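Local coordinates for microtubule-associated serine/threonine-protein kinase 4 (Homo sapiens, PDB 2W7R) that probably phosphorylates serine and threonine residues of its substrates and, through its PDZ domain, probably binds the C-terminal tails of partner proteins, at residues 3-10 and 79-91. Residues are numbered along the deposited sequence; the frame is centred on the assembly and turned at random.
Sequences QPIVIHSS and KSGNKVSITTTPF
The aliphatic part of Lys83 runs alongside the imidazole of His8, with Lys83 CD 3.5 Å from His8 CE1 and oblique to the ring. With CG anti to the backbone N (chi1 -175°), the Lys83 chain extends past Val6 CG1 to the ring. At the other end the Gln3 side chain, bent at chi2, runs across that of Thr88, and its amide meets both Thr88 N and OG1: Thr88 N donates to Gln3 OE1 from above the carbonyl plane (2.8 Å), while Gln3 NE2 makes a weak, bent hydrogen bond to Thr88 OG1. Next to it Pro4, after a cis peptide bond, lays CB 3.0 Å from Ser85 OG, a close carbon-oxygen contact. Between these ends strands 5-8 and 83-89 pair antiparallel. Ile5 with Ile86 and Ile7 with Val84 are hydrogen-bonded pairs, each with two backbone hydrogen bonds, and Ser9 N adds a hydrogen bond to Asn82 O at 2.8 Å. On the inner face Ile7 CD1 meets Ile86 CD1 at 4.0 Å, both against Phe16, and Ile7 also reaches helix 45-49. Five backbone hydrogen bonds thus join the N-terminal edge strand of the PDZ fold to its last strand, with apolar packing on one face and a mixed, more exposed face of Val6, His8, Lys83 and Ser85.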
loop_
_atom_site.group_PDB
_atom_site.type_symbol
_atom_site.label_atom_id
_atom_site.label_comp_id
_atom_site.label_asym_id
_atom_site.label_seq_id
_atom_site.Cartn_x
_atom_site.Cartn_y
_atom_site.Cartn_z
ATOM N N GLN A 3 13.812 -2.337 12.487
ATOM C CA GLN A 3 12.833 -1.551 13.228
ATOM C C GLN A 3 13.390 -1.087 14.564
ATOM O O GLN A 3 13.896 -1.895 15.346
ATOM C CB GLN A 3 11.556 -2.363 13.456
ATOM C CG GLN A 3 10.752 -2.585 12.195
ATOM C CD GLN A 3 10.433 -1.283 11.492
ATOM O OE1 GLN A 3 10.120 -0.279 12.133
ATOM N NE2 GLN A 3 10.518 -1.291 10.168
ATOM N N PRO A 4 13.300 0.221 14.834
ATOM C CA PRO A 4 12.726 1.240 13.948
ATOM C C PRO A 4 13.720 1.685 12.882
ATOM O O PRO A 4 14.906 1.381 12.988
ATOM C CB PRO A 4 12.452 2.416 14.896
ATOM C CG PRO A 4 12.767 1.916 16.292
ATOM C CD PRO A 4 13.730 0.799 16.115
ATOM N N ILE A 5 13.235 2.393 11.866
ATOM C CA ILE A 5 14.106 2.981 10.861
ATOM C C ILE A 5 14.647 4.290 11.411
ATOM O O ILE A 5 13.881 5.185 11.759
ATOM C CB ILE A 5 13.348 3.292 9.556
ATOM C CG1 ILE A 5 12.592 2.057 9.058
ATOM C CG2 ILE A 5 14.315 3.814 8.493
ATOM C CD1 ILE A 5 13.476 0.988 8.480
ATOM N N VAL A 6 15.966 4.405 11.501
ATOM C CA VAL A 6 16.564 5.636 11.994
ATOM C C VAL A 6 17.070 6.474 10.832
ATOM O O VAL A 6 17.879 6.016 10.027
ATOM C CB VAL A 6 17.703 5.353 12.981
ATOM C CG1 VAL A 6 18.305 6.657 13.486
ATOM C CG2 VAL A 6 17.183 4.515 14.144
ATOM N N ILE A 7 16.580 7.702 10.737
ATOM C CA ILE A 7 16.967 8.574 9.643
ATOM C C ILE A 7 17.770 9.753 10.176
ATOM O O ILE A 7 17.289 10.512 11.020
ATOM C CB ILE A 7 15.741 9.085 8.859
ATOM C CG1 ILE A 7 14.864 7.913 8.411
ATOM C CG2 ILE A 7 16.189 9.912 7.660
ATOM C CD1 ILE A 7 13.550 8.344 7.762
ATOM N N HIS A 8 19.003 9.892 9.692
ATOM C CA HIS A 8 19.851 11.014 10.067
ATOM C C HIS A 8 19.817 12.061 8.966
ATOM O O HIS A 8 20.151 11.773 7.816
ATOM C CB HIS A 8 21.298 10.564 10.273
ATOM C CG HIS A 8 21.465 9.486 11.296
ATOM N ND1 HIS A 8 21.791 9.750 12.608
ATOM C CD2 HIS A 8 21.370 8.139 11.195
ATOM C CE1 HIS A 8 21.890 8.612 13.273
ATOM N NE2 HIS A 8 21.636 7.619 12.439
ATOM N N SER A 9 19.415 13.275 9.326
ATOM C CA SER A 9 19.376 14.391 8.390
ATOM C C SER A 9 20.455 15.411 8.742
ATOM O O SER A 9 20.777 15.600 9.915
ATOM C CB SER A 9 18.001 15.061 8.420
ATOM O OG SER A 9 18.039 16.329 7.789
ATOM N N SER A 10 21.002 16.067 7.722
ATOM C CA SER A 10 22.030 17.086 7.925
ATOM C C SER A 10 21.420 18.479 8.054
ATOM O O SER A 10 20.306 18.634 8.559
ATOM C CB SER A 10 23.051 17.060 6.783
ATOM O OG SER A 10 22.430 17.292 5.531
ATOM N N LYS A 79 8.827 18.529 14.246
ATOM C CA LYS A 79 9.457 18.909 15.507
ATOM C C LYS A 79 10.637 18.005 15.846
ATOM O O LYS A 79 11.358 18.251 16.814
ATOM C CB LYS A 79 8.444 18.893 16.654
ATOM C CG LYS A 79 8.092 17.503 17.176
ATOM C CD LYS A 79 7.716 17.566 18.653
ATOM C CE LYS A 79 6.666 16.527 19.027
ATOM N NZ LYS A 79 7.129 15.128 18.822
ATOM N N SER A 80 10.833 16.961 15.047
ATOM C CA SER A 80 11.888 15.991 15.312
ATOM C C SER A 80 13.280 16.587 15.111
ATOM O O SER A 80 14.218 16.242 15.828
ATOM C CB SER A 80 11.710 14.740 14.450
ATOM O OG SER A 80 12.592 13.712 14.867
ATOM N N GLY A 81 13.415 17.477 14.133
ATOM C CA GLY A 81 14.673 18.174 13.923
ATOM C C GLY A 81 15.664 17.481 13.004
ATOM O O GLY A 81 15.507 17.510 11.781
ATOM N N ASN A 82 16.690 16.863 13.590
ATOM C CA ASN A 82 17.799 16.296 12.817
ATOM C C ASN A 82 17.799 14.773 12.670
ATOM O O ASN A 82 18.058 14.246 11.587
ATOM C CB ASN A 82 19.144 16.765 13.381
ATOM C CG ASN A 82 19.570 18.112 12.827
ATOM O OD1 ASN A 82 18.925 18.661 11.933
ATOM N ND2 ASN A 82 20.666 18.649 13.353
ATOM N N LYS A 83 17.536 14.068 13.764
ATOM C CA LYS A 83 17.425 12.616 13.717
ATOM C C LYS A 83 15.995 12.218 14.075
ATOM O O LYS A 83 15.408 12.788 14.991
ATOM C CB LYS A 83 18.416 11.965 14.680
ATOM C CG LYS A 83 18.443 10.449 14.598
ATOM C CD LYS A 83 19.497 9.857 15.524
ATOM C CE LYS A 83 19.171 10.124 16.984
ATOM N NZ LYS A 83 20.187 9.527 17.898
ATOM N N VAL A 84 15.439 11.256 13.345
ATOM C CA VAL A 84 14.099 10.751 13.644
ATOM C C VAL A 84 14.039 9.231 13.528
ATOM O O VAL A 84 14.728 8.631 12.709
ATOM C CB VAL A 84 13.033 11.377 12.721
ATOM C CG1 VAL A 84 13.143 10.808 11.308
ATOM C CG2 VAL A 84 11.627 11.142 13.285
ATOM N N SER A 85 13.212 8.612 14.360
ATOM C CA SER A 85 13.037 7.174 14.320
ATOM C C SER A 85 11.624 6.885 13.832
ATOM O O SER A 85 10.670 7.447 14.351
ATOM C CB SER A 85 13.240 6.598 15.722
ATOM O OG SER A 85 13.211 5.185 15.707
ATOM N N ILE A 86 11.487 6.039 12.818
ATOM C CA ILE A 86 10.159 5.705 12.306
ATOM C C ILE A 86 9.922 4.203 12.389
ATOM O O ILE A 86 10.670 3.414 11.810
ATOM C CB ILE A 86 9.966 6.196 10.855
ATOM C CG1 ILE A 86 10.186 7.706 10.780
ATOM C CG2 ILE A 86 8.577 5.841 10.328
ATOM C CD1 ILE A 86 9.878 8.293 9.435
ATOM N N THR A 87 8.889 3.808 13.126
ATOM C CA THR A 87 8.530 2.405 13.210
ATOM C C THR A 87 7.500 2.109 12.134
ATOM O O THR A 87 6.500 2.816 12.008
ATOM C CB THR A 87 7.949 2.054 14.589
ATOM O OG1 THR A 87 8.844 2.500 15.616
ATOM C CG2 THR A 87 7.733 0.552 14.713
ATOM N N THR A 88 7.758 1.073 11.347
ATOM C CA THR A 88 6.880 0.721 10.242
ATOM C C THR A 88 6.465 -0.737 10.309
ATOM O O THR A 88 7.097 -1.549 10.991
ATOM C CB THR A 88 7.560 0.968 8.880
ATOM O OG1 THR A 88 8.660 0.064 8.721
ATOM C CG2 THR A 88 8.065 2.402 8.781
ATOM N N THR A 89 5.397 -1.059 9.591
ATOM C CA THR A 89 4.904 -2.424 9.508
ATOM C C THR A 89 4.460 -2.714 8.070
ATOM O O THR A 89 4.084 -1.799 7.341
ATOM C CB THR A 89 3.733 -2.631 10.486
ATOM O OG1 THR A 89 3.452 -4.029 10.622
ATOM C CG2 THR A 89 2.485 -1.899 9.998
ATOM N N PRO A 90 4.513 -3.988 7.653
ATOM C CA PRO A 90 4.141 -4.342 6.277
ATOM C C PRO A 90 2.685 -4.006 5.957
ATOM O O PRO A 90 1.814 -4.171 6.812
ATOM C CB PRO A 90 4.341 -5.861 6.238
ATOM C CG PRO A 90 5.307 -6.154 7.341
ATOM C CD PRO A 90 5.030 -5.143 8.407
ATOM N N PHE A 91 2.434 -3.541 4.735
ATOM C CA PHE A 91 1.077 -3.237 4.286
ATOM C C PHE A 91 0.539 -4.434 3.492
ATOM O O PHE A 91 0.538 -4.449 2.258
ATOM C CB PHE A 91 1.072 -1.931 3.470
ATOM C CG PHE A 91 -0.301 -1.410 3.128
ATOM C CD1 PHE A 91 -1.444 -1.950 3.694
ATOM C CD2 PHE A 91 -0.435 -0.360 2.241
ATOM C CE1 PHE A 91 -2.703 -1.449 3.366
ATOM C CE2 PHE A 91 -1.682 0.150 1.916
ATOM C CZ PHE A 91 -2.818 -0.398 2.470
#